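Local coordinates for adhesin A (Fusobacterium nucleatum, PDB 3ETZ), which probably mediates attachment of the bacterium to other cells as a surface adhesin that assembles into oligomers through a chain of leucines, at residues Asn51-Glu63 / Tyr73-Lys85. The protein carries 1 engineered substitution. Residues are numbered along the deposited sequence; the frame is centred on the assembly and turned at random.
Sequences NELSQRAQRLQAE and YQEAASKYEDALK. Engineered in segment 73-85: Ala76 (natural residue Leu).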
# COMPACT_ATOMS: atom_id res chain seq x y z
N ASN A 51 -0.81 -9.34 13.51
CA ASN A 51 -0.13 -10.16 14.50
C ASN A 51 -1.06 -10.54 15.65
O ASN A 51 -1.15 -11.72 16.03
CB ASN A 51 1.10 -9.43 15.05
CG ASN A 51 2.18 -9.26 14.02
OD1 ASN A 51 2.21 -9.94 13.00
ND2 ASN A 51 3.10 -8.36 14.30
N GLU A 52 -1.76 -9.54 16.17
CA GLU A 52 -2.68 -9.76 17.28
C GLU A 52 -3.79 -10.73 16.91
O GLU A 52 -4.14 -11.61 17.72
CB GLU A 52 -3.29 -8.44 17.71
CG GLU A 52 -2.32 -7.56 18.48
CD GLU A 52 -2.85 -6.15 18.69
OE1 GLU A 52 -4.07 -5.94 18.54
OE2 GLU A 52 -2.03 -5.26 19.01
N LEU A 53 -4.34 -10.57 15.70
CA LEU A 53 -5.42 -11.43 15.25
C LEU A 53 -4.94 -12.84 14.88
O LEU A 53 -5.66 -13.81 15.04
CB LEU A 53 -6.17 -10.76 14.08
CG LEU A 53 -7.54 -10.10 14.40
CD1 LEU A 53 -7.68 -9.74 15.89
CD2 LEU A 53 -7.78 -8.90 13.50
N SER A 54 -3.73 -12.94 14.39
CA SER A 54 -3.19 -14.26 14.07
C SER A 54 -3.03 -15.02 15.38
O SER A 54 -3.27 -16.21 15.45
CB SER A 54 -1.84 -14.15 13.36
OG SER A 54 -2.00 -13.58 12.08
N GLN A 55 -2.62 -14.32 16.42
CA GLN A 55 -2.44 -14.98 17.72
C GLN A 55 -3.81 -15.46 18.20
O GLN A 55 -3.99 -16.60 18.67
CB GLN A 55 -1.86 -14.00 18.74
CG GLN A 55 -1.56 -14.66 20.08
CD GLN A 55 -1.19 -13.66 21.15
OE1 GLN A 55 -0.59 -12.62 20.87
NE2 GLN A 55 -1.52 -13.98 22.41
N ARG A 56 -4.81 -14.60 18.04
CA ARG A 56 -6.16 -14.96 18.44
C ARG A 56 -6.70 -16.17 17.68
O ARG A 56 -7.25 -17.10 18.28
CB ARG A 56 -7.10 -13.76 18.24
CG ARG A 56 -8.53 -14.04 18.67
CD ARG A 56 -9.41 -12.80 18.49
NE ARG A 56 -9.08 -11.74 19.44
CZ ARG A 56 -9.75 -10.59 19.54
NH1 ARG A 56 -10.77 -10.35 18.72
NH2 ARG A 56 -9.41 -9.69 20.45
N ALA A 57 -6.55 -16.17 16.36
CA ALA A 57 -7.05 -17.28 15.54
C ALA A 57 -6.34 -18.59 15.87
O ALA A 57 -6.98 -19.65 15.92
CB ALA A 57 -6.89 -16.98 14.03
N GLN A 58 -5.04 -18.51 16.08
CA GLN A 58 -4.26 -19.70 16.42
C GLN A 58 -4.71 -20.29 17.76
O GLN A 58 -4.83 -21.50 17.90
CB GLN A 58 -2.78 -19.33 16.42
CG GLN A 58 -2.27 -19.12 14.96
CD GLN A 58 -0.88 -18.55 14.88
OE1 GLN A 58 -0.09 -18.66 15.81
NE2 GLN A 58 -0.56 -17.94 13.74
N ARG A 59 -4.97 -19.43 18.75
CA ARG A 59 -5.42 -19.89 20.04
C ARG A 59 -6.81 -20.52 19.93
O ARG A 59 -7.06 -21.57 20.50
CB ARG A 59 -5.46 -18.74 21.05
CG ARG A 59 -5.97 -19.15 22.45
CD ARG A 59 -5.84 -18.00 23.45
NE ARG A 59 -6.70 -16.86 23.10
CZ ARG A 59 -6.25 -15.69 22.65
NH1 ARG A 59 -4.95 -15.48 22.51
NH2 ARG A 59 -7.11 -14.71 22.36
N LEU A 60 -7.71 -19.87 19.19
CA LEU A 60 -9.05 -20.41 19.02
C LEU A 60 -8.93 -21.82 18.45
O LEU A 60 -9.62 -22.73 18.93
CB LEU A 60 -9.89 -19.55 18.05
CG LEU A 60 -10.27 -18.15 18.56
CD1 LEU A 60 -10.88 -17.29 17.42
CD2 LEU A 60 -11.27 -18.30 19.70
N GLN A 61 -8.07 -21.99 17.46
CA GLN A 61 -7.91 -23.30 16.82
C GLN A 61 -7.36 -24.34 17.79
O GLN A 61 -7.89 -25.44 17.86
CB GLN A 61 -6.98 -23.21 15.59
CG GLN A 61 -6.96 -24.50 14.73
CD GLN A 61 -8.35 -24.86 14.17
OE1 GLN A 61 -8.91 -24.14 13.32
NE2 GLN A 61 -8.93 -25.97 14.66
N ALA A 62 -6.31 -23.99 18.51
CA ALA A 62 -5.68 -24.91 19.44
C ALA A 62 -6.59 -25.28 20.60
O ALA A 62 -6.52 -26.41 21.11
CB ALA A 62 -4.38 -24.30 19.97
N GLU A 63 -7.44 -24.35 21.02
CA GLU A 63 -8.33 -24.60 22.14
C GLU A 63 -9.64 -25.31 21.80
O GLU A 63 -10.22 -25.96 22.65
CB GLU A 63 -8.72 -23.28 22.83
CG GLU A 63 -7.57 -22.51 23.45
CD GLU A 63 -8.06 -21.26 24.16
OE1 GLU A 63 -9.18 -20.79 23.83
OE2 GLU A 63 -7.33 -20.75 25.03
N TYR A 73 -15.91 -22.37 18.39
CA TYR A 73 -14.50 -21.99 18.41
C TYR A 73 -13.90 -22.28 17.05
O TYR A 73 -13.08 -21.52 16.54
CB TYR A 73 -13.73 -22.75 19.49
CG TYR A 73 -13.75 -22.03 20.83
CD1 TYR A 73 -14.92 -21.96 21.60
CD2 TYR A 73 -12.61 -21.36 21.30
CE1 TYR A 73 -14.94 -21.23 22.80
CE2 TYR A 73 -12.63 -20.64 22.50
CZ TYR A 73 -13.79 -20.58 23.23
OH TYR A 73 -13.82 -19.84 24.38
N GLN A 74 -14.32 -23.40 16.46
CA GLN A 74 -13.83 -23.82 15.14
C GLN A 74 -14.27 -22.84 14.08
O GLN A 74 -13.51 -22.48 13.19
CB GLN A 74 -14.35 -25.23 14.79
CG GLN A 74 -13.89 -26.32 15.75
CD GLN A 74 -14.32 -27.73 15.32
OE1 GLN A 74 -15.47 -27.95 14.92
NE2 GLN A 74 -13.40 -28.68 15.43
N GLU A 75 -15.53 -22.44 14.15
CA GLU A 75 -16.07 -21.49 13.19
C GLU A 75 -15.38 -20.12 13.33
O GLU A 75 -15.08 -19.48 12.34
CB GLU A 75 -17.57 -21.35 13.40
CG GLU A 75 -18.22 -20.43 12.40
CD GLU A 75 -19.74 -20.45 12.52
OE1 GLU A 75 -20.30 -21.54 12.77
OE2 GLU A 75 -20.37 -19.38 12.34
N ALA A 76 -15.15 -19.68 14.56
CA ALA A 76 -14.49 -18.39 14.76
C ALA A 76 -13.05 -18.41 14.21
O ALA A 76 -12.59 -17.44 13.59
CB ALA A 76 -14.49 -18.04 16.25
N ALA A 77 -12.35 -19.52 14.42
CA ALA A 77 -10.97 -19.66 13.96
C ALA A 77 -10.94 -19.62 12.44
O ALA A 77 -10.09 -18.98 11.82
CB ALA A 77 -10.39 -20.97 14.47
N SER A 78 -11.89 -20.32 11.84
CA SER A 78 -11.99 -20.37 10.40
C SER A 78 -12.35 -19.01 9.77
O SER A 78 -11.84 -18.66 8.70
CB SER A 78 -13.01 -21.44 9.99
OG SER A 78 -13.13 -21.50 8.58
N LYS A 79 -13.23 -18.24 10.42
CA LYS A 79 -13.60 -16.94 9.87
C LYS A 79 -12.45 -15.97 10.05
O LYS A 79 -12.25 -15.08 9.20
CB LYS A 79 -14.88 -16.41 10.50
CG LYS A 79 -16.11 -17.23 10.06
CD LYS A 79 -17.42 -16.52 10.32
CE LYS A 79 -17.70 -16.34 11.80
NZ LYS A 79 -19.02 -15.66 12.00
N TYR A 80 -11.69 -16.13 11.14
CA TYR A 80 -10.54 -15.27 11.34
C TYR A 80 -9.48 -15.60 10.29
O TYR A 80 -8.84 -14.70 9.76
CB TYR A 80 -9.94 -15.42 12.74
CG TYR A 80 -10.43 -14.34 13.69
CD1 TYR A 80 -10.15 -13.00 13.45
CD2 TYR A 80 -11.17 -14.67 14.83
CE1 TYR A 80 -10.59 -12.01 14.30
CE2 TYR A 80 -11.62 -13.69 15.69
CZ TYR A 80 -11.32 -12.36 15.43
OH TYR A 80 -11.74 -11.37 16.29
N GLU A 81 -9.31 -16.88 9.95
CA GLU A 81 -8.32 -17.26 8.96
C GLU A 81 -8.69 -16.65 7.59
O GLU A 81 -7.80 -16.23 6.84
CB GLU A 81 -8.21 -18.79 8.82
CG GLU A 81 -7.03 -19.20 7.93
CD GLU A 81 -6.93 -20.69 7.68
OE1 GLU A 81 -7.78 -21.45 8.20
OE2 GLU A 81 -5.99 -21.11 6.97
N ASP A 82 -9.98 -16.62 7.26
CA ASP A 82 -10.39 -16.04 5.99
C ASP A 82 -10.06 -14.54 5.97
O ASP A 82 -9.52 -14.02 4.99
CB ASP A 82 -11.89 -16.22 5.75
CG ASP A 82 -12.29 -17.68 5.56
OD1 ASP A 82 -11.47 -18.50 5.09
OD2 ASP A 82 -13.46 -18.00 5.87
N ALA A 83 -10.38 -13.84 7.06
CA ALA A 83 -10.12 -12.41 7.15
C ALA A 83 -8.61 -12.12 7.15
O ALA A 83 -8.18 -11.10 6.61
CB ALA A 83 -10.76 -11.85 8.41
N LEU A 84 -7.81 -12.98 7.77
CA LEU A 84 -6.36 -12.75 7.78
C LEU A 84 -5.80 -12.87 6.36
O LEU A 84 -4.85 -12.17 6.00
CB LEU A 84 -5.67 -13.74 8.73
CG LEU A 84 -6.02 -13.47 10.21
CD1 LEU A 84 -5.51 -14.59 11.13
CD2 LEU A 84 -5.43 -12.12 10.61
N LYS A 85 -6.39 -13.72 5.53
CA LYS A 85 -5.92 -13.83 4.14
C LYS A 85 -6.23 -12.54 3.38
O LYS A 85 -5.46 -12.12 2.53
CB LYS A 85 -6.59 -15.01 3.42
CG LYS A 85 -6.00 -16.36 3.79
CD LYS A 85 -6.83 -17.47 3.17
CE LYS A 85 -6.35 -18.86 3.62
NZ LYS A 85 -7.30 -19.93 3.18
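Near the turn of the FadA helical hairpin, Leu60 and Tyr80 interlock as knobs into holes between helices 5-63 and 70-108. The Leu60 side chain enters the hole formed by Tyr73, Ala76, Ala77 and Tyr80, and its two methyls part ways: CD1 lies 3.7 Å from Tyr80 CD2 and also touches CB of the engineered Ala76, a leucine in nature, while CD2 rests 3.7 Å from Tyr73 CD2. In return, Tyr80 fills the hole between Leu53, Arg56, Ala57 and Leu60. The Tyr80 and Leu53 side chains cross at about a right angle, with Leu53 CG 3.6 Å from Tyr80 CE1. Arg56 has CG opposite its backbone N (chi1 -178°), which carries CD alongside the far end of that ring; the chain then bends at chi3, and NH1 donates to Tyr80 OH at 2.8 Å. The hydroxyl lies nearly in the guanidinium plane, although this plane stands 81° from the ring. Small residues let the backbones close in, the CA atoms of Ala57 and Ala77 being 4.9 Å apart. Farther from the turn, Leu84 spreads its methyls over Leu53 CB and Ser54. Toward the turn, Glu63 OE1 reaches Tyr73 CE2 at 3.7 Å while also forming a salt bridge with Arg67 in the connecting loop. The axes of segments 51-63 and 73-85 run at 150° to each other and approach to 8.3 Å, the antiparallel knobs-into-holes pairing typical of a helix-loop-helix hairpin.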